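Local coordinates for insecticidal crystal protein Cry7Cal (Bacillus thuringiensis, PDB 5ZI1), which is a delta-endotoxin crystal toxin active against the locust Locusta migratoria manilensis, and probably acts by binding gut receptors and forming pores through its helical domain, at residues S19-R22 with T23-F27; D228-P231 with L232-I235. All coordinates share one frame; numbering follows the deposited sequence.

Interaction 1 of 2, residues S19-R22 with T23-F27; sequences SIIR and TFMGF
Thr-23 turns its hydroxyl back onto the carbonyl of Ser-19, one turn earlier in helix 13-26, the first helix of this chain, in the N-terminal helical domain of a three-domain delta endotoxin. Ser-19 O is gripped twice by the same residue: Thr-23 N approaches almost head-on at 2.8 Å, while Thr-23 OG1 comes from above the carbonyl plane, 43° out of it, at 2.6 Å. The torsion chi1 of -48° sets OG1 beside the threonine's own backbone N, close enough to share that acceptor, and sends CG2 anti to the N. A water donates a hydrogen bond to Thr-23 OG1 and takes a weak one from Arg-22 NH2, joining two consecutive side chains that cross at a slant. The arginine chain bends at chi3 (80°), which folds the guanidinium back along the helix and lays one of its faces over Ser-19 O. A long, weak ion pair with Glu-426 gives the same NH2 a partner beyond the helix. Regular i to i+4 bonds follow, Phe-24 N to Ile-20 O and Met-25 N to Ile-21 O, and Gly-26 N bonds to Arg-22 O at 2.7 Å, with Phe-27 N to Thr-23 O next in line. On the buried flank Ile-20 and Phe-24 run alongside each other in the same direction, and the ring edge is met in its plane by the isoleucine CG2 branch. Ile-20 touches Leu-47 and Phe-24 touches Val-43, both of helix 33-47, and Phe-24 also meets Leu-150 of helix 141-165. One residue round from the aromatic pair, Ile-21 CG2 rests against Met-25 SD at 3.9 Å.

Interaction 2 of 2, residues D228-P231 with L232-I235; sequences DLLP and LFPI
Leu-229 O and Leu-230 O receive the two hydrogen bonds that join 228-231 to 232-235, where a helically angled but irregularly bonded stretch after helix 208-227 runs into the short, weakly bonded helix 232-235; both bonds are i to i+3. Leu-232 N reaches Leu-229 O at 3.1 Å and Phe-233 N reaches Leu-230 O at 3.3 Å. Both bonds are bent, with N-H...O angles of 142° and 140°, and both donors stand well above the carbonyl planes. Pro-231 and Pro-234 have no N-H to donate; Pro-234 CD packs against Pro-231 O at 3.3 Å. Within 232-235 a weak bond runs from Ile-235 N to Leu-232 O, and Ile-235 CD1 reaches back to Pro-231 O. The Phe-233 ring folds back over the preceding turn, its CG held beside its own backbone N (chi1 -72°). Leu-230 CA sits over one ring face, 4.3 Å from the centroid, in a CH-pi contact, while the CD2 methyl of Leu-230 touches Phe-233 CE2 at 3.5 Å. Both carboxylate oxygens of Asp-228 are satisfied outside the turn, OD2 in a salt bridge with Arg-251. Leu-229 and Phe-233 pack on helix 141-165, Leu-230 and Phe-233 on helix 169-202, and Leu-232 on helix 13-26.

In the fold
Interaction 1 comes first along the chain, in helix 13-26, and interaction 2 some 200 residues later, beyond helix 208-227. Their centres nevertheless lie about 11 Å apart, and they touch directly: Ile-21 CD1 meets Leu-229 CD2 at 3.5 Å, and Phe-24 CB meets Leu-232 CD1 at 3.7 Å. Helix 13-26, the first of this chain, thus packs against the turn after helix 208-227, so that segments far apart in sequence meet inside the helical domain. Both contacts also lean on helix 141-165, sharing Gln-146 and Asn-149. Thr-247, just after strand 245-246, touches Met-25 of interaction 1 and Ile-235 of interaction 2.

Interaction 1 of 2, residues S19-R22 with T23-F27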
loop_
_atom_site.group_PDB
_atom_site.type_symbol
_atom_site.label_atom_id
_atom_site.label_comp_id
_atom_site.label_asym_id
_atom_site.label_seq_id
_atom_site.Cartn_x
_atom_site.Cartn_y
_atom_site.Cartn_z
ATOM N N SER A 19 -4.458 -3.597 -10.692
ATOM C CA SER A 19 -5.610 -3.009 -11.366
ATOM C C SER A 19 -6.848 -3.037 -10.477
ATOM O O SER A 19 -7.578 -2.043 -10.400
ATOM C CB SER A 19 -5.867 -3.736 -12.684
ATOM O OG SER A 19 -4.655 -3.877 -13.414
ATOM N N ILE A 20 -7.099 -4.164 -9.792
ATOM C CA ILE A 20 -8.259 -4.258 -8.905
ATOM C C ILE A 20 -8.222 -3.147 -7.875
ATOM O O ILE A 20 -9.191 -2.397 -7.715
ATOM C CB ILE A 20 -8.320 -5.627 -8.215
ATOM C CG1 ILE A 20 -8.543 -6.737 -9.236
ATOM C CG2 ILE A 20 -9.417 -5.607 -7.113
ATOM C CD1 ILE A 20 -7.981 -8.065 -8.797
ATOM N N ILE A 21 -7.097 -3.030 -7.162
ATOM C CA ILE A 21 -6.949 -1.989 -6.149
ATOM C C ILE A 21 -7.253 -0.632 -6.752
ATOM O O ILE A 21 -8.080 0.137 -6.240
ATOM C CB ILE A 21 -5.530 -2.017 -5.557
ATOM C CG1 ILE A 21 -5.238 -3.380 -4.933
ATOM C CG2 ILE A 21 -5.310 -0.860 -4.578
ATOM C CD1 ILE A 21 -5.836 -3.593 -3.617
ATOM N N ARG A 22 -6.591 -0.335 -7.869
ATOM C CA ARG A 22 -6.739 0.957 -8.523
ATOM C C ARG A 22 -8.194 1.216 -8.882
ATOM O O ARG A 22 -8.717 2.314 -8.665
ATOM C CB ARG A 22 -5.856 0.988 -9.775
ATOM C CG ARG A 22 -5.952 2.250 -10.594
ATOM C CD ARG A 22 -5.542 1.944 -12.015
ATOM N NE ARG A 22 -6.652 1.323 -12.724
ATOM C CZ ARG A 22 -6.528 0.289 -13.546
ATOM N NH1 ARG A 22 -5.334 -0.261 -13.753
ATOM N NH2 ARG A 22 -7.606 -0.200 -14.149
ATOM N N THR A 23 -8.859 0.213 -9.447
ATOM C CA THR A 23 -10.272 0.358 -9.776
ATOM C C THR A 23 -11.103 0.753 -8.562
ATOM O O THR A 23 -11.916 1.677 -8.636
ATOM C CB THR A 23 -10.778 -0.938 -10.390
ATOM O OG1 THR A 23 -9.860 -1.345 -11.403
ATOM C CG2 THR A 23 -12.162 -0.753 -10.978
ATOM N N PHE A 24 -10.918 0.069 -7.435
ATOM C CA PHE A 24 -11.722 0.398 -6.264
ATOM C C PHE A 24 -11.317 1.734 -5.663
ATOM O O PHE A 24 -12.171 2.473 -5.166
ATOM C CB PHE A 24 -11.625 -0.717 -5.228
ATOM C CG PHE A 24 -12.501 -1.882 -5.540
ATOM C CD1 PHE A 24 -13.867 -1.806 -5.311
ATOM C CD2 PHE A 24 -11.973 -3.047 -6.079
ATOM C CE1 PHE A 24 -14.695 -2.872 -5.608
ATOM C CE2 PHE A 24 -12.793 -4.122 -6.380
ATOM C CZ PHE A 24 -14.158 -4.035 -6.137
ATOM N N MET A 25 -10.025 2.068 -5.696
ATOM C CA MET A 25 -9.611 3.394 -5.243
ATOM C C MET A 25 -10.190 4.485 -6.140
ATOM O O MET A 25 -10.574 5.560 -5.658
ATOM C CB MET A 25 -8.083 3.503 -5.208
ATOM C CG MET A 25 -7.388 2.517 -4.304
ATOM S SD MET A 25 -5.664 2.974 -3.984
ATOM C CE MET A 25 -5.828 4.582 -3.234
ATOM N N GLY A 26 -10.249 4.233 -7.450
ATOM C CA GLY A 26 -10.753 5.246 -8.352
ATOM C C GLY A 26 -12.224 5.518 -8.141
ATOM O O GLY A 26 -12.688 6.640 -8.344
ATOM N N PHE A 27 -12.974 4.506 -7.727
ATOM C CA PHE A 27 -14.404 4.628 -7.502
ATOM C C PHE A 27 -14.740 4.807 -6.017
ATOM O O PHE A 27 -15.901 4.658 -5.625
ATOM C CB PHE A 27 -15.105 3.396 -8.094
ATOM C CG PHE A 27 -16.611 3.520 -8.205
ATOM C CD1 PHE A 27 -17.197 4.078 -9.330
ATOM C CD2 PHE A 27 -17.449 3.039 -7.194
ATOM C CE1 PHE A 27 -18.583 4.172 -9.432
ATOM C CE2 PHE A 27 -18.826 3.138 -7.288
ATOM C CZ PHE A 27 -19.397 3.703 -8.408
HETATM O O HOH W 1 -10.705 -1.011 -14.040
#

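Interaction 2 of 2, residues D228-P231 with L232-I235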
loop_
_atom_site.group_PDB
_atom_site.type_symbol
_atom_site.label_atom_id
_atom_site.label_comp_id
_atom_site.label_asym_id
_atom_site.label_seq_id
_atom_site.Cartn_x
_atom_site.Cartn_y
_atom_site.Cartn_z
ATOM N N ASP A 228 -3.371 -3.655 0.653
ATOM C CA ASP A 228 -3.843 -2.475 -0.059
ATOM C C ASP A 228 -5.361 -2.452 -0.190
ATOM O O ASP A 228 -5.929 -1.399 -0.481
ATOM C CB ASP A 228 -3.181 -2.395 -1.448
ATOM C CG ASP A 228 -1.694 -2.026 -1.375
ATOM O OD1 ASP A 228 -1.233 -1.559 -0.304
ATOM O OD2 ASP A 228 -0.973 -2.184 -2.396
ATOM N N LEU A 229 -6.026 -3.592 -0.001
ATOM C CA LEU A 229 -7.485 -3.616 0.047
ATOM C C LEU A 229 -8.030 -2.999 1.330
ATOM O O LEU A 229 -9.108 -2.406 1.306
ATOM C CB LEU A 229 -8.003 -5.048 -0.053
ATOM C CG LEU A 229 -7.982 -5.787 -1.387
ATOM C CD1 LEU A 229 -8.541 -7.198 -1.141
ATOM C CD2 LEU A 229 -8.780 -5.050 -2.459
ATOM N N LEU A 230 -7.313 -3.136 2.455
ATOM C CA LEU A 230 -7.882 -2.876 3.782
ATOM C C LEU A 230 -8.216 -1.409 4.048
ATOM O O LEU A 230 -9.193 -1.138 4.755
ATOM C CB LEU A 230 -6.951 -3.397 4.883
ATOM C CG LEU A 230 -6.651 -4.899 4.792
ATOM C CD1 LEU A 230 -5.743 -5.366 5.911
ATOM C CD2 LEU A 230 -7.930 -5.719 4.774
ATOM N N PRO A 231 -7.472 -0.431 3.516
ATOM C CA PRO A 231 -7.902 0.970 3.705
ATOM C C PRO A 231 -9.240 1.280 3.057
ATOM O O PRO A 231 -9.923 2.212 3.486
ATOM C CB PRO A 231 -6.771 1.784 3.067
ATOM C CG PRO A 231 -5.599 0.858 3.031
ATOM C CD PRO A 231 -6.146 -0.513 2.871
ATOM N N LEU A 232 -9.642 0.535 2.033
ATOM C CA LEU A 232 -10.916 0.810 1.388
ATOM C C LEU A 232 -12.097 0.349 2.219
ATOM O O LEU A 232 -13.180 0.936 2.108
ATOM C CB LEU A 232 -10.959 0.138 0.022
ATOM C CG LEU A 232 -9.946 0.736 -0.954
ATOM C CD1 LEU A 232 -9.707 -0.183 -2.137
ATOM C CD2 LEU A 232 -10.455 2.074 -1.413
ATOM N N PHE A 233 -11.918 -0.699 3.029
ATOM C CA PHE A 233 -13.037 -1.300 3.753
ATOM C C PHE A 233 -13.887 -0.287 4.517
ATOM O O PHE A 233 -15.108 -0.263 4.299
ATOM C CB PHE A 233 -12.515 -2.411 4.681
ATOM C CG PHE A 233 -12.064 -3.669 3.945
ATOM C CD1 PHE A 233 -12.034 -3.712 2.563
ATOM C CD2 PHE A 233 -11.685 -4.800 4.649
ATOM C CE1 PHE A 233 -11.623 -4.851 1.901
ATOM C CE2 PHE A 233 -11.293 -5.944 4.001
ATOM C CZ PHE A 233 -11.249 -5.972 2.624
ATOM N N PRO A 234 -13.337 0.585 5.365
ATOM C CA PRO A 234 -14.194 1.599 6.003
ATOM C C PRO A 234 -14.792 2.605 5.024
ATOM O O PRO A 234 -15.839 3.181 5.329
ATOM C CB PRO A 234 -13.247 2.297 6.995
ATOM C CG PRO A 234 -11.999 1.463 7.028
ATOM C CD PRO A 234 -11.920 0.809 5.699
ATOM N N ILE A 235 -14.169 2.852 3.864
ATOM C CA ILE A 235 -14.759 3.800 2.924
ATOM C C ILE A 235 -16.040 3.253 2.290
ATOM O O ILE A 235 -16.866 4.032 1.801
ATOM C CB ILE A 235 -13.698 4.208 1.882
ATOM C CG1 ILE A 235 -12.631 5.044 2.581
ATOM C CG2 ILE A 235 -14.297 5.011 0.733
ATOM C CD1 ILE A 235 -11.372 5.089 1.869
#